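Local coordinates for protein - conserved hypothetical (Bacillus anthracis, PDB 4LES), which is of unknown function, a conserved hypothetical protein whose chain folds into two packed antiparallel beta sheets, at residues V90-K95 against G109-V114; S134-D139 against K179-N184; D84-R89 against E116-N121. All coordinates share one frame; numbering follows the deposited sequence.

Contact 1. Residues V90-K95 against G109-V114; sequences VVERDK and GHVFIV. With EOH (ethanol), chain C.
Val91 and Val114 face each other as a hydrogen-bonded antiparallel pair, with Val91 N reaching Val114 O and Val114 N returning to Val91 O, both at 2.8 Å. Two residues on, Arg93 and Phe112 repeat the exchange, and Glu92 and Ile113 fill the non-hydrogen-bonded position between them. The packing is close on the side of Val90, Glu92, Val111 and Ile113. Val90 CG1 touches Ile113 CG2 at 3.6 Å, while Ile113 lies beside Glu92 and points the same way, its CD1 3.8 Å from Glu92 CB. Glu92 extends from there with CG anti to the backbone N (chi1 176°), passing Val111 CG2 at 3.9 Å from CG and carrying its carboxylate toward helix 185-190. These are the two central strands of the four-stranded antiparallel sheet, with 69-79 beyond one and 174-184 beyond the other, and Phe188 of that helix packs on Glu92 and Ile113. The other face, with Val91, Arg93, Phe112 and Val114, becomes looser toward the strand end. Arg93 CD comes only within 4.1 Å of Val114 CG2, and a bend at chi3 (-79°) turns NE back onto Lys95 O at 2.9 Å, an almost straight bond lying in the guanidinium plane. Arg93 NH1 pairs with Glu158, and its NH2 meets a phosphate ion. The Phe112 ring presents its edge to the turn, CD2 lying 3.7 Å from Lys95 CA; Lys95 starts away from strand 110-121 and makes a cation-pi contact with Phe103. Past the last pair, His110 NE2 shares a hydrogen bond with the hydroxyl of an ethanol, like the phosphate probably from the crystallisation liquor.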
loop_
_atom_site.group_PDB
_atom_site.type_symbol
_atom_site.label_atom_id
_atom_site.label_comp_id
_atom_site.label_asym_id
_atom_site.label_seq_id
_atom_site.Cartn_x
_atom_site.Cartn_y
_atom_site.Cartn_z
ATOM N N VAL A 90 1.070 7.564 -0.344
ATOM C CA VAL A 90 -0.066 7.047 -1.078
ATOM C C VAL A 90 0.049 7.735 -2.432
ATOM O O VAL A 90 0.271 8.943 -2.480
ATOM C CB VAL A 90 -1.396 7.404 -0.414
ATOM C CG1 VAL A 90 -2.551 7.005 -1.306
ATOM C CG2 VAL A 90 -1.502 6.747 0.958
ATOM N N VAL A 91 -0.075 6.980 -3.516
ATOM C CA VAL A 91 0.059 7.544 -4.865
ATOM C C VAL A 91 -1.143 7.217 -5.739
ATOM O O VAL A 91 -1.567 6.079 -5.806
ATOM C CB VAL A 91 1.297 6.969 -5.560
ATOM C CG1 VAL A 91 1.462 7.560 -6.960
ATOM C CG2 VAL A 91 2.528 7.275 -4.720
ATOM N N GLU A 92 -1.671 8.234 -6.400
ATOM C CA GLU A 92 -2.795 8.102 -7.309
ATOM C C GLU A 92 -2.201 8.123 -8.692
ATOM O O GLU A 92 -1.542 9.104 -9.071
ATOM C CB GLU A 92 -3.753 9.291 -7.119
ATOM C CG GLU A 92 -4.921 9.331 -8.080
ATOM C CD GLU A 92 -5.814 10.549 -7.874
ATOM O OE1 GLU A 92 -5.416 11.499 -7.166
ATOM O OE2 GLU A 92 -6.925 10.554 -8.438
ATOM N N ARG A 93 -2.399 7.054 -9.449
ATOM C CA ARG A 93 -1.826 6.986 -10.797
ATOM C C ARG A 93 -2.649 6.266 -11.847
ATOM O O ARG A 93 -3.556 5.518 -11.541
ATOM C CB ARG A 93 -0.406 6.407 -10.748
ATOM C CG ARG A 93 -0.244 5.110 -9.994
ATOM C CD ARG A 93 1.205 4.912 -9.565
ATOM N NE ARG A 93 2.042 4.428 -10.642
ATOM C CZ ARG A 93 3.363 4.567 -10.717
ATOM N NH1 ARG A 93 4.003 4.067 -11.759
ATOM N NH2 ARG A 93 4.049 5.220 -9.795
ATOM N N ASP A 94 -2.289 6.535 -13.095
ATOM C CA ASP A 94 -2.954 5.988 -14.299
ATOM C C ASP A 94 -2.509 4.583 -14.717
ATOM O O ASP A 94 -3.148 3.965 -15.550
ATOM C CB ASP A 94 -2.686 6.924 -15.484
ATOM C CG ASP A 94 -1.176 7.089 -15.784
ATOM O OD1 ASP A 94 -0.328 6.895 -14.871
ATOM O OD2 ASP A 94 -0.831 7.434 -16.932
ATOM N N LYS A 95 -1.403 4.089 -14.174
ATOM C CA LYS A 95 -0.918 2.766 -14.547
ATOM C C LYS A 95 0.189 2.256 -13.625
ATOM O O LYS A 95 0.774 3.022 -12.835
ATOM C CB LYS A 95 -0.389 2.782 -15.987
ATOM C CG LYS A 95 0.830 3.670 -16.163
ATOM C CD LYS A 95 1.383 3.664 -17.580
ATOM C CE LYS A 95 2.624 4.546 -17.633
ATOM N NZ LYS A 95 3.266 4.566 -18.971
ATOM N N GLY A 109 -12.650 5.925 -15.896
ATOM C CA GLY A 109 -13.097 6.616 -14.683
ATOM C C GLY A 109 -12.465 6.153 -13.381
ATOM O O GLY A 109 -12.823 6.650 -12.314
ATOM N N HIS A 110 -11.521 5.214 -13.467
ATOM C CA HIS A 110 -10.852 4.653 -12.289
ATOM C C HIS A 110 -9.343 4.903 -12.299
ATOM O O HIS A 110 -8.750 5.132 -13.346
ATOM C CB HIS A 110 -11.119 3.151 -12.197
ATOM C CG HIS A 110 -12.566 2.797 -12.017
ATOM N ND1 HIS A 110 -13.471 2.811 -13.055
ATOM C CD2 HIS A 110 -13.257 2.389 -10.923
ATOM C CE1 HIS A 110 -14.660 2.443 -12.608
ATOM N NE2 HIS A 110 -14.556 2.180 -11.317
ATOM N N VAL A 111 -8.738 4.876 -11.111
ATOM C CA VAL A 111 -7.291 5.072 -10.951
ATOM C C VAL A 111 -6.733 4.007 -10.030
ATOM O O VAL A 111 -7.474 3.362 -9.311
ATOM C CB VAL A 111 -6.926 6.462 -10.335
ATOM C CG1 VAL A 111 -7.181 7.576 -11.314
ATOM C CG2 VAL A 111 -7.689 6.718 -9.047
ATOM N N PHE A 112 -5.424 3.811 -10.084
ATOM C CA PHE A 112 -4.768 2.936 -9.145
ATOM C C PHE A 112 -4.391 3.799 -7.957
ATOM O O PHE A 112 -3.851 4.898 -8.140
ATOM C CB PHE A 112 -3.488 2.334 -9.717
ATOM C CG PHE A 112 -3.715 1.271 -10.738
ATOM C CD1 PHE A 112 -4.335 0.082 -10.383
ATOM C CD2 PHE A 112 -3.266 1.428 -12.034
ATOM C CE1 PHE A 112 -4.535 -0.915 -11.315
ATOM C CE2 PHE A 112 -3.472 0.438 -12.980
ATOM C CZ PHE A 112 -4.105 -0.734 -12.620
ATOM N N ILE A 113 -4.711 3.344 -6.752
ATOM C CA ILE A 113 -4.269 4.046 -5.544
ATOM C C ILE A 113 -3.277 3.096 -4.930
ATOM O O ILE A 113 -3.626 1.944 -4.643
ATOM C CB ILE A 113 -5.404 4.327 -4.551
ATOM C CG1 ILE A 113 -6.481 5.198 -5.220
ATOM C CG2 ILE A 113 -4.867 5.043 -3.311
ATOM C CD1 ILE A 113 -5.956 6.534 -5.743
ATOM N N VAL A 114 -2.030 3.542 -4.807
ATOM C CA VAL A 114 -0.968 2.715 -4.245
ATOM C C VAL A 114 -0.631 3.197 -2.846
ATOM O O VAL A 114 -0.374 4.370 -2.651
ATOM C CB VAL A 114 0.328 2.829 -5.071
ATOM C CG1 VAL A 114 1.434 1.952 -4.477
ATOM C CG2 VAL A 114 0.074 2.455 -6.520
HETATM C C1 EOH C . -17.521 1.623 -8.780
HETATM C C2 EOH C . -17.252 2.415 -7.515
HETATM O O EOH C . -17.069 2.344 -9.936
#

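Contact 2. Residues S134-D139 against K179-N184; sequences SVDLVD and KVYVIN
Leu137 lays its CB over one face of the Tyr181 ring, 3.9 Å from the centroid and 19° off the ring normal, a CH-pi contact offset toward the rim at CE1. The leucine and the tyrosine run antiparallel as they pass. Leu137 CG sits anti to the backbone N (chi1 176°), which carries CD2 back along the ring to Ile183, 4.0 Å from its CG1. On the other flank Lys179 bends at chi2, and its CE comes down to 3.3 Å from Val135 O. Two waters fill in at the Val135 end. One accepts a bond from Val135 N at 2.7 Å and a weak one from Lys179 NZ; the other, at the edge of the tyrosine ring and near its plane, is hydrogen-bonded to Tyr181 OH at 2.6 Å. The axes of the two segments come no closer than 8.6 Å and run 27° from parallel, as strands from the two facing sheets of a beta sandwich do, so side chains and water, rather than a backbone ladder, span the gap. Further out, Tyr145 packs against Tyr181 and Ile183 while its backbone bonds to Leu137, joining both layers at once. Trp193 and Val195 of the neighbouring strand back Leu137 and Val135, and Val115 of strand 110-121 lies against Tyr181. At the far end of 179-184, Asn184 OD1 caps Lys187 N at the start of helix 185-190.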
loop_
_atom_site.group_PDB
_atom_site.type_symbol
_atom_site.label_atom_id
_atom_site.label_comp_id
_atom_site.label_asym_id
_atom_site.label_seq_id
_atom_site.Cartn_x
_atom_site.Cartn_y
_atom_site.Cartn_z
ATOM N N SER A 134 -2.618 -5.294 9.355
ATOM C CA SER A 134 -3.367 -4.826 8.213
ATOM C C SER A 134 -3.087 -3.336 7.937
ATOM O O SER A 134 -2.904 -2.528 8.864
ATOM C CB SER A 134 -4.857 -4.964 8.507
ATOM O OG SER A 134 -5.203 -4.174 9.642
ATOM N N VAL A 135 -3.036 -2.985 6.663
ATOM C CA VAL A 135 -2.888 -1.599 6.231
ATOM C C VAL A 135 -3.960 -1.464 5.168
ATOM O O VAL A 135 -3.861 -2.089 4.125
ATOM C CB VAL A 135 -1.488 -1.297 5.635
ATOM C CG1 VAL A 135 -1.431 0.134 5.122
ATOM C CG2 VAL A 135 -0.377 -1.532 6.660
ATOM N N ASP A 136 -4.995 -0.672 5.438
ATOM C CA ASP A 136 -6.094 -0.514 4.495
ATOM C C ASP A 136 -6.405 0.921 4.120
ATOM O O ASP A 136 -6.290 1.823 4.927
ATOM C CB ASP A 136 -7.360 -1.068 5.088
ATOM C CG ASP A 136 -7.276 -2.549 5.368
ATOM O OD1 ASP A 136 -6.803 -3.321 4.510
ATOM O OD2 ASP A 136 -7.689 -2.915 6.455
ATOM N N LEU A 137 -6.804 1.078 2.865
ATOM C CA LEU A 137 -7.266 2.316 2.331
ATOM C C LEU A 137 -8.722 2.388 2.722
ATOM O O LEU A 137 -9.482 1.449 2.450
ATOM C CB LEU A 137 -7.137 2.332 0.822
ATOM C CG LEU A 137 -7.695 3.578 0.160
ATOM C CD1 LEU A 137 -6.797 4.780 0.465
ATOM C CD2 LEU A 137 -7.805 3.334 -1.331
ATOM N N VAL A 138 -9.123 3.497 3.339
ATOM C CA VAL A 138 -10.501 3.652 3.817
ATOM C C VAL A 138 -11.059 4.997 3.417
ATOM O O VAL A 138 -10.339 6.012 3.461
ATOM C CB VAL A 138 -10.574 3.525 5.339
ATOM C CG1 VAL A 138 -12.021 3.563 5.828
ATOM C CG2 VAL A 138 -9.920 2.231 5.782
ATOM N N ASP A 139 -12.329 5.006 3.001
ATOM C CA ASP A 139 -12.976 6.257 2.572
ATOM C C ASP A 139 -13.731 6.898 3.724
ATOM O O ASP A 139 -13.691 6.393 4.830
ATOM C CB ASP A 139 -13.868 6.029 1.341
ATOM C CG ASP A 139 -15.053 5.109 1.597
ATOM O OD1 ASP A 139 -15.533 4.971 2.742
ATOM O OD2 ASP A 139 -15.537 4.541 0.604
ATOM N N LYS A 179 0.286 -1.945 -1.200
ATOM C CA LYS A 179 -1.071 -2.345 -1.595
ATOM C C LYS A 179 -1.466 -1.501 -2.792
ATOM O O LYS A 179 -1.126 -0.303 -2.855
ATOM C CB LYS A 179 -2.097 -2.008 -0.513
ATOM C CG LYS A 179 -1.714 -2.328 0.907
ATOM C CD LYS A 179 -1.621 -3.802 1.142
ATOM C CE LYS A 179 -1.586 -4.019 2.648
ATOM N NZ LYS A 179 -1.043 -5.334 3.006
ATOM N N VAL A 180 -2.212 -2.088 -3.714
ATOM C CA VAL A 180 -2.692 -1.357 -4.871
ATOM C C VAL A 180 -4.188 -1.568 -5.033
ATOM O O VAL A 180 -4.664 -2.705 -5.133
ATOM C CB VAL A 180 -1.942 -1.759 -6.161
ATOM C CG1 VAL A 180 -2.445 -0.963 -7.354
ATOM C CG2 VAL A 180 -0.445 -1.552 -5.975
ATOM N N TYR A 181 -4.924 -0.462 -5.058
ATOM C CA TYR A 181 -6.374 -0.496 -5.206
ATOM C C TYR A 181 -6.822 0.161 -6.499
ATOM O O TYR A 181 -6.133 1.017 -7.055
ATOM C CB TYR A 181 -7.030 0.219 -4.023
ATOM C CG TYR A 181 -6.491 -0.198 -2.674
ATOM C CD1 TYR A 181 -5.367 0.423 -2.131
ATOM C CD2 TYR A 181 -7.082 -1.225 -1.947
ATOM C CE1 TYR A 181 -4.865 0.055 -0.887
ATOM C CE2 TYR A 181 -6.582 -1.601 -0.695
ATOM C CZ TYR A 181 -5.465 -0.960 -0.178
ATOM O OH TYR A 181 -4.962 -1.323 1.060
ATOM N N VAL A 182 -7.974 -0.274 -6.998
ATOM C CA VAL A 182 -8.567 0.318 -8.181
ATOM C C VAL A 182 -9.774 1.088 -7.656
ATOM O O VAL A 182 -10.717 0.495 -7.161
ATOM C CB VAL A 182 -8.955 -0.742 -9.232
ATOM C CG1 VAL A 182 -9.754 -0.113 -10.365
ATOM C CG2 VAL A 182 -7.701 -1.409 -9.781
ATOM N N ILE A 183 -9.730 2.412 -7.755
ATOM C CA ILE A 183 -10.765 3.260 -7.197
ATOM C C ILE A 183 -11.363 4.194 -8.231
ATOM O O ILE A 183 -10.681 4.591 -9.173
ATOM C CB ILE A 183 -10.157 4.142 -6.071
ATOM C CG1 ILE A 183 -9.503 3.278 -5.000
ATOM C CG2 ILE A 183 -11.206 5.032 -5.425
ATOM C CD1 ILE A 183 -10.477 2.375 -4.267
ATOM N N ASN A 184 -12.637 4.545 -8.049
ATOM C CA ASN A 184 -13.302 5.508 -8.920
ATOM C C ASN A 184 -12.607 6.840 -8.716
ATOM O O ASN A 184 -12.549 7.336 -7.589
ATOM C CB ASN A 184 -14.778 5.632 -8.562
ATOM C CG ASN A 184 -15.529 6.587 -9.476
ATOM O OD1 ASN A 184 -15.172 7.755 -9.637
ATOM N ND2 ASN A 184 -16.600 6.093 -10.050
HETATM O O HOH W 1 -3.704 -4.987 4.910
HETATM O O HOH W 2 -6.036 -3.441 2.105
#

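Contact 3. Residues D84-R89 against E116-N121; sequences DVTVKR and EAEGKN. With PO4 (phosphate ion), chain E; EOH (ethanol), chain D.
Arg89 and Glu116 meet at a beta bulge in the antiparallel pairing of strands 83-96 and 110-121, where Lys88 and Arg89 together stand opposite the single residue Glu116: Lys88 N bonds to Glu116 O, and Glu116 N to Arg89 O. From its CB, the Arg89 chain leaves with CG between the backbone N and the carbonyl carbon (chi1 52°) and then runs extended beside Glu116, pointing the same way. CG is already 3.0 Å from Glu116 OE1, and CD passes that same oxygen at 3.4 Å. NE then binds OE1 of Glu116 at 2.7 Å and NH2 binds its OE2 at 3.0 Å, a side-on grip by two nitrogens. Both oxygens lie near the guanidinium plane, yet they are approached from above the carboxylate, because the two planes are 51° apart. At the tip, NH2 also reaches phosphate O3 at 3.1 Å, NH1 pairs with Glu71, and Tyr155 OH also hydrogen-bonds Glu116 OE2.

Away from the bulge the ladder is regular, with Thr86 and Glu118 exchanging two backbone bonds and Asp84 and Lys120 two more. Val85, Val87 and Ala117 occupy the inner face, the two valines against Val197 of the second sheet. The polar face carries a second salt bridge beside Thr86, whose CB rests 3.8 Å from Glu118 CG. There the extended Lys88 chain crosses Glu118 and sets NZ 2.7 Å from OE1, 56° out of the carboxylate plane.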
loop_
_atom_site.group_PDB
_atom_site.type_symbol
_atom_site.label_atom_id
_atom_site.label_comp_id
_atom_site.label_asym_id
_atom_site.label_seq_id
_atom_site.Cartn_x
_atom_site.Cartn_y
_atom_site.Cartn_z
ATOM N N ASP A 84 6.628 -2.688 13.776
ATOM C CA ASP A 84 6.516 -1.236 13.532
ATOM C C ASP A 84 6.221 -1.145 12.056
ATOM O O ASP A 84 7.010 -1.621 11.243
ATOM C CB ASP A 84 7.813 -0.473 13.846
ATOM C CG ASP A 84 7.968 -0.182 15.342
ATOM O OD1 ASP A 84 6.957 -0.278 16.075
ATOM O OD2 ASP A 84 9.103 0.128 15.771
ATOM N N VAL A 85 5.083 -0.556 11.718
ATOM C CA VAL A 85 4.643 -0.432 10.348
ATOM C C VAL A 85 4.841 0.991 9.859
ATOM O O VAL A 85 4.312 1.929 10.445
ATOM C CB VAL A 85 3.152 -0.800 10.227
ATOM C CG1 VAL A 85 2.670 -0.582 8.805
ATOM C CG2 VAL A 85 2.922 -2.242 10.666
ATOM N N THR A 86 5.620 1.159 8.802
ATOM C CA THR A 86 5.862 2.478 8.239
ATOM C C THR A 86 5.010 2.648 7.007
ATOM O O THR A 86 4.973 1.758 6.150
ATOM C CB THR A 86 7.330 2.637 7.845
ATOM O OG1 THR A 86 8.126 2.545 9.014
ATOM C CG2 THR A 86 7.577 4.001 7.197
ATOM N N VAL A 87 4.283 3.760 6.941
ATOM C CA VAL A 87 3.514 4.118 5.763
ATOM C C VAL A 87 4.271 5.278 5.121
ATOM O O VAL A 87 4.469 6.324 5.725
ATOM C CB VAL A 87 2.071 4.504 6.090
ATOM C CG1 VAL A 87 1.320 4.874 4.820
ATOM C CG2 VAL A 87 1.378 3.322 6.753
ATOM N N LYS A 88 4.713 5.085 3.891
ATOM C CA LYS A 88 5.535 6.100 3.266
ATOM C C LYS A 88 4.710 7.078 2.506
ATOM O O LYS A 88 4.709 8.244 2.798
ATOM C CB LYS A 88 6.564 5.442 2.375
ATOM C CG LYS A 88 7.481 4.519 3.147
ATOM C CD LYS A 88 8.441 3.824 2.195
ATOM C CE LYS A 88 9.437 3.007 2.980
ATOM N NZ LYS A 88 10.358 2.230 2.100
ATOM N N ARG A 89 3.973 6.611 1.533
ATOM C CA ARG A 89 3.158 7.510 0.780
ATOM C C ARG A 89 2.030 6.779 0.135
ATOM O O ARG A 89 2.007 5.544 0.099
ATOM C CB ARG A 89 3.992 8.217 -0.263
ATOM C CG ARG A 89 4.791 7.294 -1.138
ATOM C CD ARG A 89 5.615 8.078 -2.200
ATOM N NE ARG A 89 6.084 7.071 -3.134
ATOM C CZ ARG A 89 6.453 7.257 -4.403
ATOM N NH1 ARG A 89 6.457 8.463 -4.963
ATOM N NH2 ARG A 89 6.827 6.194 -5.113
ATOM N N GLU A 116 2.158 2.689 -0.180
ATOM C CA GLU A 116 3.491 2.133 0.083
ATOM C C GLU A 116 3.699 2.009 1.593
ATOM O O GLU A 116 3.642 2.986 2.320
ATOM C CB GLU A 116 4.576 3.033 -0.489
ATOM C CG GLU A 116 4.627 3.025 -2.001
ATOM C CD GLU A 116 5.779 3.852 -2.542
ATOM O OE1 GLU A 116 6.287 4.742 -1.810
ATOM O OE2 GLU A 116 6.165 3.620 -3.710
ATOM N N ALA A 117 3.969 0.803 2.041
ATOM C CA ALA A 117 4.136 0.528 3.447
ATOM C C ALA A 117 5.164 -0.547 3.659
ATOM O O ALA A 117 5.518 -1.285 2.738
ATOM C CB ALA A 117 2.807 0.058 4.023
ATOM N N GLU A 118 5.646 -0.647 4.884
ATOM C CA GLU A 118 6.577 -1.716 5.232
ATOM C C GLU A 118 6.469 -2.073 6.722
ATOM O O GLU A 118 6.021 -1.256 7.519
ATOM C CB GLU A 118 7.992 -1.335 4.821
ATOM C CG GLU A 118 8.534 -0.073 5.454
ATOM C CD GLU A 118 9.902 0.291 4.884
ATOM O OE1 GLU A 118 10.104 0.095 3.665
ATOM O OE2 GLU A 118 10.760 0.776 5.649
ATOM N N GLY A 119 6.822 -3.301 7.074
ATOM C CA GLY A 119 6.745 -3.752 8.456
ATOM C C GLY A 119 8.083 -4.276 8.918
ATOM O O GLY A 119 8.763 -4.955 8.169
ATOM N N LYS A 120 8.437 -3.972 10.157
ATOM C CA LYS A 120 9.683 -4.393 10.757
ATOM C C LYS A 120 9.363 -5.227 11.992
ATOM O O LYS A 120 8.602 -4.809 12.842
ATOM C CB LYS A 120 10.488 -3.154 11.160
ATOM C CG LYS A 120 11.888 -3.378 11.721
ATOM C CD LYS A 120 12.522 -2.008 11.999
ATOM C CE LYS A 120 14.042 -1.991 11.938
ATOM N NZ LYS A 120 14.699 -2.576 13.130
ATOM N N ASN A 121 9.939 -6.411 12.078
ATOM C CA ASN A 121 9.745 -7.279 13.216
ATOM C C ASN A 121 10.552 -6.649 14.324
ATOM O O ASN A 121 11.767 -6.573 14.217
ATOM C CB ASN A 121 10.258 -8.691 12.895
ATOM C CG ASN A 121 10.217 -9.638 14.102
ATOM O OD1 ASN A 121 9.757 -9.281 15.208
ATOM N ND2 ASN A 121 10.715 -10.857 13.894
HETATM P P PO4 E . 7.041 7.369 -8.522
HETATM O O1 PO4 E . 5.849 6.663 -7.914
HETATM O O2 PO4 E . 6.896 8.864 -8.423
HETATM O O3 PO4 E . 8.258 6.951 -7.760
HETATM O O4 PO4 E . 7.172 6.981 -9.970
HETATM C C1 EOH D . 11.873 1.512 14.023
HETATM C C2 EOH D . 12.463 0.515 15.002
HETATM O O EOH D . 10.645 1.013 13.476
#

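Overall arrangement
Contacts 1 and 3 join the same two strands, 83-96 and 110-121, about 20 Å apart (centre to centre) on opposite sides of the chain's centre, with contact 1 nested inside the loop that contact 3 closes. Both are backbone ladders, but contact 1 is buried and mainly apolar between its strands, whereas contact 3 is partly exposed and adds salt bridges across its polar face. Contact 2 lies nearest the chain's centre and joins the two sheets through side chains and water. It connects with both others: Ile113 N of contact 1 probably bonds to Tyr181 O of contact 2, and Val135 CG2 packs on Val85 CG1 of contact 3 at 3.8 Å.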